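Side-chain contacts in extracellular invertase (Aspergillus kawachii, PDB 5XH8), which probably cleaves sucrose and related beta-fructofuranosides and has high transfructosylation activity, passing fructosyl units on to build fructooligosaccharides such as 1-kestose: residues L44-P49 against L53-F58; A74-L79 against I343-L348. All blocks are in the same frame, centred on the assembly; numbering follows the deposited sequence.

Interaction 1. Residues L44-P49 against L53-F58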
ATOM      1  N   LEU A  44      -3.056  22.223  -1.221  1.00 20.99           N
ATOM      2  CA  LEU A  44      -4.461  22.015  -1.574  1.00 22.12           C
ATOM      3  C   LEU A  44      -5.118  23.167  -2.367  1.00 23.39           C
ATOM      4  O   LEU A  44      -6.287  23.032  -2.753  1.00 26.26           O
ATOM      5  CB  LEU A  44      -5.282  21.653  -0.302  1.00 22.69           C
ATOM      6  CG  LEU A  44      -6.802  21.409  -0.361  1.00 24.40           C
ATOM      7  CD1 LEU A  44      -7.230  20.241   0.512  1.00 26.15           C
ATOM      8  CD2 LEU A  44      -7.579  22.651   0.017  1.00 26.01           C
ATOM      9  N   HIS A  45      -4.379  24.233  -2.694  1.00 22.16           N
ATOM     10  CA  HIS A  45      -4.974  25.414  -3.328  1.00 22.64           C
ATOM     11  C   HIS A  45      -5.655  25.057  -4.667  1.00 23.47           C
ATOM     12  O   HIS A  45      -5.136  24.231  -5.419  1.00 25.70           O
ATOM     13  CB  HIS A  45      -3.945  26.500  -3.690  1.00 23.01           C
ATOM     14  CG  HIS A  45      -2.968  26.868  -2.624  1.00 23.37           C
ATOM     15  ND1 HIS A  45      -3.313  27.008  -1.295  1.00 24.32           N
ATOM     16  CD2 HIS A  45      -1.669  27.228  -2.712  1.00 23.20           C
ATOM     17  CE1 HIS A  45      -2.254  27.370  -0.597  1.00 23.50           C
ATOM     18  NE2 HIS A  45      -1.246  27.532  -1.439  1.00 24.77           N
ATOM     19  N   TYR A  46      -6.780  25.685  -4.976  1.00 23.54           N
ATOM     20  CA  TYR A  46      -7.382  25.517  -6.300  1.00 24.73           C
ATOM     21  C   TYR A  46      -8.405  26.575  -6.604  1.00 23.95           C
ATOM     22  O   TYR A  46      -9.085  27.070  -5.704  1.00 24.25           O
ATOM     23  CB  TYR A  46      -8.030  24.131  -6.463  1.00 23.58           C
ATOM     24  CG  TYR A  46      -9.288  23.879  -5.647  1.00 23.51           C
ATOM     25  CD1 TYR A  46      -9.224  23.561  -4.286  1.00 23.23           C
ATOM     26  CD2 TYR A  46     -10.564  23.938  -6.244  1.00 23.48           C
ATOM     27  CE1 TYR A  46     -10.378  23.299  -3.547  1.00 23.38           C
ATOM     28  CE2 TYR A  46     -11.716  23.675  -5.511  1.00 23.52           C
ATOM     29  CZ  TYR A  46     -11.625  23.357  -4.157  1.00 24.09           C
ATOM     30  OH  TYR A  46     -12.784  23.104  -3.419  1.00 25.12           O
ATOM     31  N   THR A  47      -8.518  26.904  -7.885  1.00 23.88           N
ATOM     32  CA  THR A  47      -9.631  27.687  -8.375  1.00 25.40           C
ATOM     33  C   THR A  47     -10.760  26.735  -8.704  1.00 25.03           C
ATOM     34  O   THR A  47     -10.595  25.837  -9.519  1.00 26.54           O
ATOM     35  CB  THR A  47      -9.266  28.480  -9.639  1.00 25.95           C
ATOM     36  OG1 THR A  47      -8.081  29.246  -9.398  1.00 27.45           O
ATOM     37  CG2 THR A  47     -10.389  29.401 -10.037  1.00 25.66           C
ATOM     38  N   ASP A  48     -11.893  26.926  -8.058  1.00 25.78           N
ATOM     39  CA  ASP A  48     -13.094  26.162  -8.323  1.00 28.65           C
ATOM     40  C   ASP A  48     -13.690  26.624  -9.683  1.00 30.62           C
ATOM     41  O   ASP A  48     -14.201  27.741  -9.765  1.00 29.42           O
ATOM     42  CB  ASP A  48     -14.085  26.397  -7.185  1.00 29.48           C
ATOM     43  CG  ASP A  48     -15.394  25.630  -7.364  1.00 34.62           C
ATOM     44  OD1 ASP A  48     -15.767  25.325  -8.529  1.00 33.63           O
ATOM     45  OD2 ASP A  48     -16.022  25.305  -6.321  1.00 37.55           O
ATOM     46  N   PRO A  49     -13.641  25.770 -10.732  1.00 34.48           N
ATOM     47  CA  PRO A  49     -14.112  26.243 -12.052  1.00 37.33           C
ATOM     48  C   PRO A  49     -15.578  26.685 -12.081  1.00 37.45           C
ATOM     49  O   PRO A  49     -15.899  27.620 -12.798  1.00 44.01           O
ATOM     50  CB  PRO A  49     -13.868  25.049 -12.983  1.00 35.75           C
ATOM     51  CG  PRO A  49     -13.776  23.865 -12.093  1.00 37.56           C
ATOM     52  CD  PRO A  49     -13.249  24.346 -10.771  1.00 35.66           C
ATOM     53  N   LEU A  53     -14.141  30.950  -7.348  1.00 28.61           N
ATOM     54  CA  LEU A  53     -13.503  31.183  -6.037  1.00 28.57           C
ATOM     55  C   LEU A  53     -12.173  30.493  -5.972  1.00 26.55           C
ATOM     56  O   LEU A  53     -12.034  29.352  -6.438  1.00 27.06           O
ATOM     57  CB  LEU A  53     -14.317  30.615  -4.884  1.00 29.41           C
ATOM     58  CG  LEU A  53     -15.561  31.317  -4.415  1.00 31.29           C
ATOM     59  CD1 LEU A  53     -16.240  30.457  -3.348  1.00 31.92           C
ATOM     60  CD2 LEU A  53     -15.191  32.690  -3.883  1.00 31.41           C
ATOM     61  N   PHE A  54     -11.216  31.169  -5.346  1.00 25.28           N
ATOM     62  CA  PHE A  54      -9.922  30.618  -5.120  1.00 24.28           C
ATOM     63  C   PHE A  54      -9.847  30.051  -3.704  1.00 24.74           C
ATOM     64  O   PHE A  54     -10.063  30.768  -2.720  1.00 25.88           O
ATOM     65  CB  PHE A  54      -8.852  31.665  -5.336  1.00 25.08           C
ATOM     66  CG  PHE A  54      -7.465  31.114  -5.303  1.00 25.27           C
ATOM     67  CD1 PHE A  54      -7.087  30.090  -6.184  1.00 26.25           C
ATOM     68  CD2 PHE A  54      -6.539  31.585  -4.401  1.00 26.20           C
ATOM     69  CE1 PHE A  54      -5.799  29.575  -6.173  1.00 25.89           C
ATOM     70  CE2 PHE A  54      -5.256  31.068  -4.375  1.00 28.43           C
ATOM     71  CZ  PHE A  54      -4.877  30.057  -5.261  1.00 28.06           C
ATOM     72  N   HIS A  55      -9.511  28.767  -3.623  1.00 23.86           N
ATOM     73  CA  HIS A  55      -9.399  28.039  -2.365  1.00 23.52           C
ATOM     74  C   HIS A  55      -7.939  27.970  -1.987  1.00 23.28           C
ATOM     75  O   HIS A  55      -7.124  27.607  -2.824  1.00 20.97           O
ATOM     76  CB  HIS A  55      -9.924  26.615  -2.511  1.00 23.55           C
ATOM     77  CG  HIS A  55     -11.399  26.540  -2.706  1.00 23.25           C
ATOM     78  ND1 HIS A  55     -12.215  25.804  -1.881  1.00 23.58           N
ATOM     79  CD2 HIS A  55     -12.212  27.147  -3.602  1.00 23.62           C
ATOM     80  CE1 HIS A  55     -13.466  25.942  -2.270  1.00 24.24           C
ATOM     81  NE2 HIS A  55     -13.492  26.746  -3.317  1.00 24.03           N
ATOM     82  N   VAL A  56      -7.629  28.340  -0.735  1.00 22.11           N
ATOM     83  CA  VAL A  56      -6.319  28.129  -0.137  1.00 22.72           C
ATOM     84  C   VAL A  56      -6.409  27.022   0.937  1.00 22.30           C
ATOM     85  O   VAL A  56      -7.440  26.868   1.596  1.00 23.79           O
ATOM     86  CB  VAL A  56      -5.701  29.424   0.475  1.00 25.55           C
ATOM     87  CG1 VAL A  56      -5.540  30.515  -0.573  1.00 25.98           C
ATOM     88  CG2 VAL A  56      -6.531  29.949   1.633  1.00 26.99           C
ATOM     89  N   GLY A  57      -5.331  26.276   1.131  1.00 20.03           N
ATOM     90  CA  GLY A  57      -5.290  25.182   2.098  1.00 19.93           C
ATOM     91  C   GLY A  57      -3.985  25.238   2.862  1.00 19.02           C
ATOM     92  O   GLY A  57      -3.028  25.880   2.425  1.00 19.77           O
ATOM     93  N   PHE A  58      -3.955  24.570   4.001  1.00 18.89           N
ATOM     94  CA  PHE A  58      -2.753  24.498   4.844  1.00 19.81           C
ATOM     95  C   PHE A  58      -2.911  23.407   5.894  1.00 19.19           C
ATOM     96  O   PHE A  58      -4.017  23.149   6.362  1.00 20.05           O
ATOM     97  CB  PHE A  58      -2.426  25.853   5.511  1.00 19.81           C
ATOM     98  CG  PHE A  58      -3.628  26.559   6.055  1.00 20.29           C
ATOM     99  CD1 PHE A  58      -4.141  26.224   7.296  1.00 21.33           C
ATOM    100  CD2 PHE A  58      -4.266  27.532   5.311  1.00 20.40           C
ATOM    101  CE1 PHE A  58      -5.286  26.855   7.784  1.00 22.79           C
ATOM    102  CE2 PHE A  58      -5.391  28.169   5.788  1.00 20.92           C
ATOM    103  CZ  PHE A  58      -5.915  27.828   7.025  1.00 21.63           C
TER
HETATM  104  O   HOH W   1     -15.879  27.158  -4.563  1.00 26.18           O

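Interaction 2. Residues A74-L79 against I343-L348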
ATOM      1  N   ALA A  74      -7.558  39.045  -1.621  1.00 25.12           N
ATOM      2  CA  ALA A  74      -7.177  39.991  -0.565  1.00 26.19           C
ATOM      3  C   ALA A  74      -7.706  39.532   0.767  1.00 24.79           C
ATOM      4  O   ALA A  74      -6.941  39.416   1.737  1.00 26.35           O
ATOM      5  CB  ALA A  74      -7.703  41.380  -0.888  1.00 27.47           C
ATOM      6  N   THR A  75      -9.005  39.244   0.801  1.00 24.63           N
ATOM      7  CA  THR A  75      -9.694  38.817   1.999  1.00 25.09           C
ATOM      8  C   THR A  75     -10.191  37.373   1.866  1.00 24.84           C
ATOM      9  O   THR A  75     -10.412  36.873   0.755  1.00 25.60           O
ATOM     10  CB  THR A  75     -10.915  39.706   2.259  1.00 26.49           C
ATOM     11  OG1 THR A  75     -11.856  39.529   1.186  1.00 27.60           O
ATOM     12  CG2 THR A  75     -10.507  41.182   2.380  1.00 26.44           C
ATOM     13  N   TYR A  76     -10.412  36.736   3.009  1.00 23.29           N
ATOM     14  CA  TYR A  76     -10.701  35.301   3.075  1.00 23.71           C
ATOM     15  C   TYR A  76     -11.897  34.994   3.951  1.00 24.46           C
ATOM     16  O   TYR A  76     -12.206  35.749   4.890  1.00 25.33           O
ATOM     17  CB  TYR A  76      -9.461  34.540   3.587  1.00 21.99           C
ATOM     18  CG  TYR A  76      -8.254  34.809   2.746  1.00 21.67           C
ATOM     19  CD1 TYR A  76      -7.455  35.919   2.991  1.00 22.19           C
ATOM     20  CD2 TYR A  76      -7.925  33.991   1.658  1.00 21.64           C
ATOM     21  CE1 TYR A  76      -6.356  36.203   2.203  1.00 21.94           C
ATOM     22  CE2 TYR A  76      -6.816  34.265   0.867  1.00 21.23           C
ATOM     23  CZ  TYR A  76      -6.028  35.374   1.145  1.00 21.26           C
ATOM     24  OH  TYR A  76      -4.911  35.671   0.388  1.00 22.80           O
ATOM     25  N   GLN A  77     -12.543  33.870   3.652  1.00 24.99           N
ATOM     26  CA  GLN A  77     -13.623  33.298   4.452  1.00 27.18           C
ATOM     27  C   GLN A  77     -13.233  31.864   4.826  1.00 26.27           C
ATOM     28  O   GLN A  77     -12.955  31.036   3.944  1.00 25.45           O
ATOM     29  CB  GLN A  77     -14.931  33.223   3.645  1.00 30.45           C
ATOM     30  CG  GLN A  77     -15.765  34.481   3.623  1.00 36.36           C
ATOM     31  CD  GLN A  77     -15.091  35.678   2.951  1.00 41.87           C
ATOM     32  OE1 GLN A  77     -14.459  35.572   1.871  1.00 42.17           O
ATOM     33  NE2 GLN A  77     -15.243  36.853   3.584  1.00 43.56           N
ATOM     34  N   ASP A  78     -13.299  31.542   6.109  1.00 24.32           N
ATOM     35  CA  ASP A  78     -13.042  30.183   6.561  1.00 25.14           C
ATOM     36  C   ASP A  78     -14.050  29.192   5.977  1.00 25.78           C
ATOM     37  O   ASP A  78     -15.210  29.522   5.833  1.00 25.34           O
ATOM     38  CB  ASP A  78     -13.117  30.100   8.078  1.00 24.77           C
ATOM     39  CG  ASP A  78     -11.986  30.839   8.744  1.00 24.99           C
ATOM     40  OD1 ASP A  78     -10.813  30.455   8.521  1.00 23.02           O
ATOM     41  OD2 ASP A  78     -12.287  31.845   9.433  1.00 25.69           O
ATOM     42  N   LEU A  79     -13.582  27.986   5.656  1.00 24.73           N
ATOM     43  CA  LEU A  79     -14.456  26.842   5.479  1.00 25.22           C
ATOM     44  C   LEU A  79     -14.493  26.108   6.796  1.00 24.78           C
ATOM     45  O   LEU A  79     -13.472  26.025   7.477  1.00 24.60           O
ATOM     46  CB  LEU A  79     -13.984  25.954   4.323  1.00 24.47           C
ATOM     47  CG  LEU A  79     -14.028  26.669   2.968  1.00 26.36           C
ATOM     48  CD1 LEU A  79     -13.222  25.925   1.907  1.00 26.85           C
ATOM     49  CD2 LEU A  79     -15.453  26.915   2.474  1.00 27.05           C
ATOM     50  N   ILE A 343       0.207  32.139  -8.184  1.00 24.92           N
ATOM     51  CA  ILE A 343       0.209  32.731  -6.850  1.00 23.45           C
ATOM     52  C   ILE A 343       0.841  31.720  -5.903  1.00 24.35           C
ATOM     53  O   ILE A 343       0.380  30.569  -5.837  1.00 25.05           O
ATOM     54  CB  ILE A 343      -1.228  33.048  -6.405  1.00 25.07           C
ATOM     55  CG1 ILE A 343      -1.970  33.900  -7.460  1.00 24.53           C
ATOM     56  CG2 ILE A 343      -1.244  33.673  -4.999  1.00 25.00           C
ATOM     57  CD1 ILE A 343      -1.284  35.205  -7.844  1.00 24.73           C
ATOM     58  N   SER A 344       1.895  32.132  -5.195  1.00 23.50           N
ATOM     59  CA  SER A 344       2.586  31.313  -4.200  1.00 24.64           C
ATOM     60  C   SER A 344       2.453  31.889  -2.774  1.00 24.76           C
ATOM     61  O   SER A 344       2.676  33.101  -2.545  1.00 23.85           O
ATOM     62  CB  SER A 344       4.069  31.234  -4.534  1.00 25.54           C
ATOM     63  OG  SER A 344       4.706  30.267  -3.730  1.00 25.34           O
ATOM     64  N   TYR A 345       2.069  31.015  -1.841  1.00 24.55           N
ATOM     65  CA  TYR A 345       2.086  31.285  -0.408  1.00 22.76           C
ATOM     66  C   TYR A 345       3.245  30.544   0.218  1.00 22.44           C
ATOM     67  O   TYR A 345       3.293  29.306   0.224  1.00 24.20           O
ATOM     68  CB  TYR A 345       0.787  30.821   0.272  1.00 22.93           C
ATOM     69  CG  TYR A 345      -0.445  31.561  -0.139  1.00 21.90           C
ATOM     70  CD1 TYR A 345      -1.134  31.212  -1.305  1.00 24.14           C
ATOM     71  CD2 TYR A 345      -0.953  32.593   0.632  1.00 22.83           C
ATOM     72  CE1 TYR A 345      -2.271  31.897  -1.699  1.00 24.28           C
ATOM     73  CE2 TYR A 345      -2.091  33.278   0.266  1.00 22.41           C
ATOM     74  CZ  TYR A 345      -2.751  32.936  -0.906  1.00 24.17           C
ATOM     75  OH  TYR A 345      -3.881  33.606  -1.292  1.00 23.31           O
ATOM     76  N   VAL A 346       4.171  31.302   0.772  1.00 22.91           N
ATOM     77  CA  VAL A 346       5.267  30.776   1.566  1.00 22.22           C
ATOM     78  C   VAL A 346       4.822  30.603   3.025  1.00 22.88           C
ATOM     79  O   VAL A 346       4.091  31.428   3.540  1.00 22.83           O
ATOM     80  CB  VAL A 346       6.458  31.749   1.516  1.00 21.74           C
ATOM     81  CG1 VAL A 346       7.620  31.277   2.400  1.00 22.11           C
ATOM     82  CG2 VAL A 346       6.931  31.913   0.077  1.00 22.46           C
ATOM     83  N   TRP A 347       5.283  29.540   3.675  1.00 21.56           N
ATOM     84  CA  TRP A 347       5.011  29.310   5.091  1.00 22.45           C
ATOM     85  C   TRP A 347       6.069  30.022   5.920  1.00 21.65           C
ATOM     86  O   TRP A 347       7.251  29.930   5.607  1.00 22.40           O
ATOM     87  CB  TRP A 347       5.091  27.812   5.399  1.00 21.73           C
ATOM     88  CG  TRP A 347       4.874  27.353   6.812  1.00 21.27           C
ATOM     89  CD1 TRP A 347       3.914  27.770   7.672  1.00 21.10           C
ATOM     90  CD2 TRP A 347       5.617  26.338   7.498  1.00 21.55           C
ATOM     91  NE1 TRP A 347       4.008  27.084   8.851  1.00 22.28           N
ATOM     92  CE2 TRP A 347       5.049  26.200   8.775  1.00 21.89           C
ATOM     93  CE3 TRP A 347       6.715  25.535   7.157  1.00 21.84           C
ATOM     94  CZ2 TRP A 347       5.531  25.289   9.717  1.00 21.34           C
ATOM     95  CZ3 TRP A 347       7.200  24.636   8.093  1.00 22.15           C
ATOM     96  CH2 TRP A 347       6.611  24.517   9.356  1.00 22.10           C
ATOM     97  N   LEU A 348       5.641  30.675   6.996  1.00 21.37           N
ATOM     98  CA  LEU A 348       6.552  31.197   8.020  1.00 21.04           C
ATOM     99  C   LEU A 348       6.277  30.428   9.301  1.00 21.72           C
ATOM    100  O   LEU A 348       5.307  30.712  10.025  1.00 21.92           O
ATOM    101  CB  LEU A 348       6.341  32.701   8.229  1.00 22.30           C
ATOM    102  CG  LEU A 348       7.374  33.422   9.133  1.00 21.54           C
ATOM    103  CD1 LEU A 348       8.729  33.422   8.452  1.00 22.32           C
ATOM    104  CD2 LEU A 348       6.944  34.858   9.477  1.00 22.14           C
TER

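Interaction 1. Residues L44-P49 against L53-F58
The rings of Tyr-46 and His-55 form an offset stack, centroids 4.1 Å apart and planes 24° from parallel. One face of the tyrosine carries His-55 CG toward its rim, and His-55 CB adds a CH-pi contact 3.9 Å from the Tyr-46 ring centroid; at the tyrosine edge, in plane, lies Leu-44 O. The imidazole takes Tyr-46 OH over one face and has Leu-53 O and a water at its edge. This is the turn end of an antiparallel beta hairpin, strands 37-47 and 54-60, within the GH32 five-bladed beta-propeller. Tyr-46 and His-55 are a hydrogen-bonded pair, and His-55 N reaches Tyr-46 O at 2.7 Å. With chi1 at 70°, CG of Tyr-46 sits between backbone N and carbonyl carbon, which lays the ring alongside its neighbour.

Toward the turn, the water bridges the side chains, 2.6 Å from Asp-48 OD2, to which it donates, and 2.7 Å from His-55 NE2. Asp-48 OD1 meanwhile accepts from Ala-50 N in an Asx turn. On the other sheet face Thr-47 and Phe-54, a non-hydrogen-bonded pair, cross at about a right angle: Thr-47 OG1 meets the phenylalanine edge near its plane, 3.5 Å from Phe-54 CD1. Leu-326 of strand 318-326 and Tyr-345 of strand 341-348 touch this ring.

Further from the turn, Leu-44 and Gly-57 face each other, but Gly-57 N turns to a side chain, the His-45 ring. His-45 NE2 bonds to Ala-322 O, so NE2 presumably carries the hydrogen and ND1 is left as the acceptor. Gly-57 N lies in the plane of that imidazole and donates to His-45 ND1 over 3.2 Å, with 156° at the hydrogen.

Interaction 2. Residues A74-L79 against I343-L348
Tyr-76 is the residue through which the loop and short strand of 74-79 touch Tyr-345, and polar bonds hold the residues before it. Ala-74 comes first, its carbonyl oxygen accepting from Tyr-597 OH and its N donating to Asp-72. Thr-75 follows, with OG1 bonded to the same aspartate.

Tyr-76 then turns its CB toward strand 341-348. Its CG lies opposite the carbonyl carbon and beside the backbone N, a choice shared by Tyr-345, and the two phenols come from opposite directions until their hydroxyls meet. Tyr-76 OH and Tyr-345 OH are 2.9 Å apart in a hydrogen bond that either could donate. The angle from Tyr-76 CZ through Tyr-76 OH to Tyr-345 OH is 117°, and that from Tyr-345 CZ through Tyr-345 OH to Tyr-76 OH is 119°. Tyr-76 OH lies in the plane of the Tyr-345 ring at its edge, and Tyr-345 OH lies near the plane of the Tyr-76 ring. The ring planes themselves stand about 70° apart, and no stacking is involved.

In the beta-propeller this bond links the residue leading into strand 77-78 with strand 341-348, and those two strands do not pair in the sheet: 77-78 pairs with 65-70, while 341-348 lies between 318-326 and 366-385. Both tyrosines are buried. Trp-600 meets the Tyr-76 ring, and Leu-73 and Pro-373 touch Tyr-345.

Past the tyrosine the chain moves away from strand 341-348: Gln-77 NE2 bonds Asp-602 OD2, and Asp-78 OD1 forms a salt bridge with Arg-603 NH2.

From the N terminus, interaction 1 closes first, bringing strand 54-60 back along 37-47 after a turn of a few residues. Segment 74-79 follows later in the chain, past strand 65-70, and meets its partner only after more than 260 further residues; the two contacts are therefore in series, neither nested nor crossed. One is local hairpin pairing, the other a long-range closure linking the early propeller strands with those near the end of the same domain. The centres of interactions 1 and 2 lie about 9 Å apart. Tyr-345 of interaction 2 packs against His-45, Phe-54 and Val-56 of interaction 1, with Val-56 CG1 3.6 Å from Tyr-345 OH.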